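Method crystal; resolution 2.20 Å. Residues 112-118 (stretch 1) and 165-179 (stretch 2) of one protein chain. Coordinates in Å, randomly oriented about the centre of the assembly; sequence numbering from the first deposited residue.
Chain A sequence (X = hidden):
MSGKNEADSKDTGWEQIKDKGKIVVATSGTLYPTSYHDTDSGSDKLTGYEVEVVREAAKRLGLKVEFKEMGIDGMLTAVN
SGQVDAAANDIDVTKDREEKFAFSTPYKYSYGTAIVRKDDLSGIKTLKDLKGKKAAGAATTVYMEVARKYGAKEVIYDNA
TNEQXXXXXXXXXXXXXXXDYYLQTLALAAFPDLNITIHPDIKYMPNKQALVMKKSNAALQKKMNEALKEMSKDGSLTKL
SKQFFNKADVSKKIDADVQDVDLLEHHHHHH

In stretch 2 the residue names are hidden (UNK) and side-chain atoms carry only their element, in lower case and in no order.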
# COMPACT_ATOMS: atom_id res chain seq x y z
N GLY A 112 3.92 -9.12 2.99
CA GLY A 112 3.06 -9.33 4.14
C GLY A 112 3.80 -9.87 5.35
O GLY A 112 4.85 -10.49 5.22
N THR A 113 3.25 -9.62 6.54
CA THR A 113 3.85 -10.10 7.77
C THR A 113 2.74 -10.48 8.72
O THR A 113 1.57 -10.51 8.34
CB THR A 113 4.75 -9.03 8.43
OG1 THR A 113 4.00 -7.83 8.64
CG2 THR A 113 5.95 -8.72 7.53
N ALA A 114 3.10 -10.79 9.96
CA ALA A 114 2.12 -11.17 10.96
C ALA A 114 2.40 -10.51 12.30
O ALA A 114 3.54 -10.41 12.74
CB ALA A 114 2.13 -12.69 11.14
N ILE A 115 1.34 -10.03 12.94
CA ILE A 115 1.48 -9.44 14.26
C ILE A 115 1.00 -10.51 15.22
O ILE A 115 -0.08 -11.07 15.05
CB ILE A 115 0.63 -8.17 14.41
CG1 ILE A 115 1.41 -6.97 13.89
CG2 ILE A 115 0.25 -7.97 15.88
CD1 ILE A 115 0.62 -5.67 13.90
N VAL A 116 1.83 -10.81 16.20
CA VAL A 116 1.53 -11.83 17.20
C VAL A 116 1.87 -11.23 18.57
O VAL A 116 2.28 -10.08 18.64
CB VAL A 116 2.39 -13.10 16.96
CG1 VAL A 116 2.03 -13.73 15.62
CG2 VAL A 116 3.88 -12.73 16.97
N ARG A 117 1.68 -12.00 19.64
CA ARG A 117 2.00 -11.50 20.97
C ARG A 117 3.51 -11.32 21.13
O ARG A 117 4.29 -12.11 20.61
CB ARG A 117 1.48 -12.45 22.05
CG ARG A 117 0.00 -12.27 22.37
CD ARG A 117 -0.46 -13.28 23.40
NE ARG A 117 -0.60 -14.62 22.84
CZ ARG A 117 -1.54 -14.96 21.96
NH1 ARG A 117 -2.41 -14.05 21.53
NH2 ARG A 117 -1.62 -16.21 21.51
N LYS A 118 3.91 -10.28 21.85
CA LYS A 118 5.33 -10.02 22.08
C LYS A 118 5.95 -11.03 23.04
O LYS A 118 7.11 -11.43 22.87
CB LYS A 118 5.53 -8.60 22.63
CG LYS A 118 7.01 -8.24 22.85
CD LYS A 118 7.18 -6.88 23.52
CE LYS A 118 6.64 -5.75 22.65
NZ LYS A 118 6.69 -4.44 23.35
N UNK A 165 -8.50 -4.79 17.41
CA UNK A 165 -7.86 -5.97 16.85
C UNK A 165 -6.54 -6.25 17.57
O UNK A 165 -6.27 -7.38 17.96
c UNK A 165 -8.76 -5.87 14.45
c UNK A 165 -10.24 -4.89 12.79
o UNK A 165 -11.92 -6.23 11.74
c UNK A 165 -9.44 -7.07 14.30
c UNK A 165 -10.89 -6.10 12.65
c UNK A 165 -10.50 -7.19 13.40
c UNK A 165 -7.57 -5.76 15.36
c UNK A 165 -9.18 -4.78 13.68
N UNK A 166 -5.73 -5.22 17.74
CA UNK A 166 -4.43 -5.36 18.38
C UNK A 166 -4.51 -5.80 19.84
O UNK A 166 -3.75 -6.66 20.28
c UNK A 166 -2.39 -4.50 16.12
c UNK A 166 -2.90 -2.15 16.81
c UNK A 166 -3.40 -3.58 16.81
c UNK A 166 -3.65 -4.05 18.25
N UNK A 167 -5.44 -5.22 20.60
CA UNK A 167 -5.58 -5.58 22.01
C UNK A 167 -6.04 -7.02 22.21
O UNK A 167 -5.66 -7.66 23.19
n UNK A 167 -4.97 -0.79 24.06
c UNK A 167 -6.56 -4.64 22.72
c UNK A 167 -6.43 -0.94 23.80
c UNK A 167 -6.88 -2.40 23.80
c UNK A 167 -6.05 -3.21 22.82
N UNK A 168 -6.85 -7.53 21.29
CA UNK A 168 -7.34 -8.90 21.40
C UNK A 168 -6.19 -9.87 21.18
O UNK A 168 -6.20 -10.99 21.69
c UNK A 168 -9.71 -8.36 20.68
c UNK A 168 -8.45 -9.16 20.38
o UNK A 168 -10.42 -7.97 19.73
o UNK A 168 -9.99 -8.12 21.88
N UNK A 169 -5.20 -9.45 20.40
CA UNK A 169 -4.04 -10.30 20.18
C UNK A 169 -3.27 -10.29 21.50
O UNK A 169 -2.93 -11.35 22.05
c UNK A 169 -3.11 -9.75 19.08
c UNK A 169 -1.79 -10.52 19.08
c UNK A 169 -3.79 -9.86 17.73
N UNK A 170 -3.00 -9.09 21.99
CA UNK A 170 -2.28 -8.90 23.25
C UNK A 170 -2.97 -9.62 24.40
O UNK A 170 -2.32 -10.21 25.25
c UNK A 170 -2.17 -7.41 23.57
N UNK A 171 -4.30 -9.58 24.40
CA UNK A 171 -5.11 -10.20 25.43
C UNK A 171 -5.17 -11.71 25.35
O UNK A 171 -5.52 -12.37 26.32
o UNK A 171 -7.63 -7.58 25.67
c UNK A 171 -6.54 -9.67 25.37
c UNK A 171 -6.66 -8.29 25.93
n UNK A 171 -5.67 -7.89 26.72
N UNK A 172 -4.87 -12.26 24.18
CA UNK A 172 -4.95 -13.69 24.01
C UNK A 172 -6.32 -14.10 23.48
O UNK A 172 -6.59 -15.29 23.34
N UNK A 173 -7.19 -13.13 23.20
CA UNK A 173 -8.52 -13.42 22.67
C UNK A 173 -8.38 -13.90 21.22
O UNK A 173 -9.19 -14.71 20.74
n UNK A 173 -12.10 -9.98 21.87
n UNK A 173 -12.12 -11.27 23.78
c UNK A 173 -12.69 -10.89 22.63
c UNK A 173 -10.86 -10.75 24.28
c UNK A 173 -9.73 -11.79 24.19
n UNK A 173 -13.83 -11.44 22.24
c UNK A 173 -9.43 -12.20 22.76
N UNK A 174 -7.37 -13.39 20.52
CA UNK A 174 -7.06 -13.82 19.16
C UNK A 174 -5.57 -14.12 19.16
O UNK A 174 -4.89 -13.86 20.16
c UNK A 174 -7.35 -12.74 18.10
o UNK A 174 -6.69 -11.52 18.46
c UNK A 174 -8.87 -12.53 17.95
N UNK A 175 -5.04 -14.65 18.06
CA UNK A 175 -3.63 -15.01 18.02
C UNK A 175 -2.75 -14.26 17.03
O UNK A 175 -1.60 -13.94 17.33
o UNK A 175 -4.95 -18.23 18.37
o UNK A 175 -3.83 -17.18 19.95
c UNK A 175 -3.47 -16.49 17.73
c UNK A 175 -4.14 -17.36 18.76
N UNK A 176 -3.29 -13.99 15.85
CA UNK A 176 -2.48 -13.37 14.83
C UNK A 176 -3.26 -12.49 13.87
O UNK A 176 -4.46 -12.69 13.65
c UNK A 176 -1.77 -14.49 14.03
c UNK A 176 -0.81 -13.91 12.99
c UNK A 176 -2.82 -15.36 13.36
N UNK A 177 -2.58 -11.49 13.33
CA UNK A 177 -3.15 -10.57 12.35
C UNK A 177 -2.19 -10.56 11.16
O UNK A 177 -1.00 -10.30 11.33
c UNK A 177 -4.02 -9.02 14.14
c UNK A 177 -3.22 -9.11 12.85
c UNK A 177 -3.88 -8.22 11.78
c UNK A 177 -5.43 -9.49 13.99
N UNK A 178 -2.71 -10.86 9.98
CA UNK A 178 -1.90 -10.86 8.76
C UNK A 178 -2.18 -9.58 7.98
O UNK A 178 -3.33 -9.25 7.71
c UNK A 178 -1.94 -14.46 7.22
c UNK A 178 -2.25 -12.08 7.90
c UNK A 178 -0.71 -13.55 9.22
c UNK A 178 -1.26 -13.24 7.84
N UNK A 179 -1.13 -8.84 7.64
CA UNK A 179 -1.31 -7.60 6.89
C UNK A 179 0.02 -7.16 6.29
O UNK A 179 1.04 -7.83 6.47
c UNK A 179 -1.85 -6.50 7.82
n UNK A 179 -3.19 -4.47 7.81
c UNK A 179 -2.58 -5.39 7.07
o UNK A 179 -2.61 -5.36 5.84

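Position 165 has one carbon leading to a ring of six carbons that bears one oxygen. It lies out of reach of stretch 1. It is Tyr 165.

Position 166 has four carbons, forked at the second. One end carbon comes 3.9 Å from Ile 115 CD1. This is Leu 166, and the atom is CD2.

Position 167 has four carbons in a row ending in nitrogen, with no contact to stretch 1. It is Lys 167.

Position 168 has two carbons, the second carrying two oxygens. Its CB points away from stretch 1. The pattern is that of a carboxylate, Asp 168.

Position 169 has three carbons, one carrying the other two. A methyl lies 3.8 Å from Val 116 C. It is Val 169; the methyl is CG1.

Position 170 has a single carbon, which points away from stretch 1. It is Ala 170.

Position 171 has two carbons, the second modelled with one oxygen and one nitrogen, and no contact with stretch 1. It is Asn 171.

Position 172 has no side-chain atoms. Its phi is positive, at 92°, and a CB would be jammed against the carbonyl O of Asn 171. It is Gly 172, the first residue to leave the helix, in a Schellman motif.

Position 173 has three carbons, a nitrogen, then a carbon carrying two more nitrogens. This guanidinium is Arg 173. It stays off stretch 1, and its NH1 forms a salt bridge to Asp 168 OD1 at 2.8 Å.

Position 174 has one carbon carrying an oxygen and a carbon. It is Thr 174. It meets stretch 1 through its backbone O, 2.8 Å from Arg 117 NH1.

Position 175 has two carbons, the second carrying two oxygens. One oxygen lies 2.9 Å from Arg 117 NH2. It is Asp 175; the atom is OD1.

Position 176 has three carbons, one carrying the other two. One methyl lies 3.7 Å from Ala 114 CB. It is Val 176; the methyl is CG2.

Position 177 has four carbons, forked at the first, with one arm two carbons long. Its CB lies 4.3 Å from Ile 115 CB. It is Ile 177.

Position 178 has four carbons, forked at the second. One end carbon is 3.5 Å from Ala 114 CB. It is Leu 178; the atom is CD1.

Position 179 has two carbons, the second modelled with one oxygen and one nitrogen. It is Asn 179. Its backbone O accepts from Thr 113 N at 2.8 Å.

The strands pair antiparallel: Ile 115 N bonds to Ile 177 O at 2.9 Å, and Ile 177 N returns a bond to Ile 115 O at 3.1 Å. Beyond the strand, Arg 117 ties the helix end to the following loop. Its NH1 donates to Val 169 O and Thr 174 O, both at 2.8 Å, while NH2 forms a salt bridge with Asp 175 OD1. All three acceptors lie near the guanidinium plane.

Stretch 2 165-179: YLKDVANGRTDVILN
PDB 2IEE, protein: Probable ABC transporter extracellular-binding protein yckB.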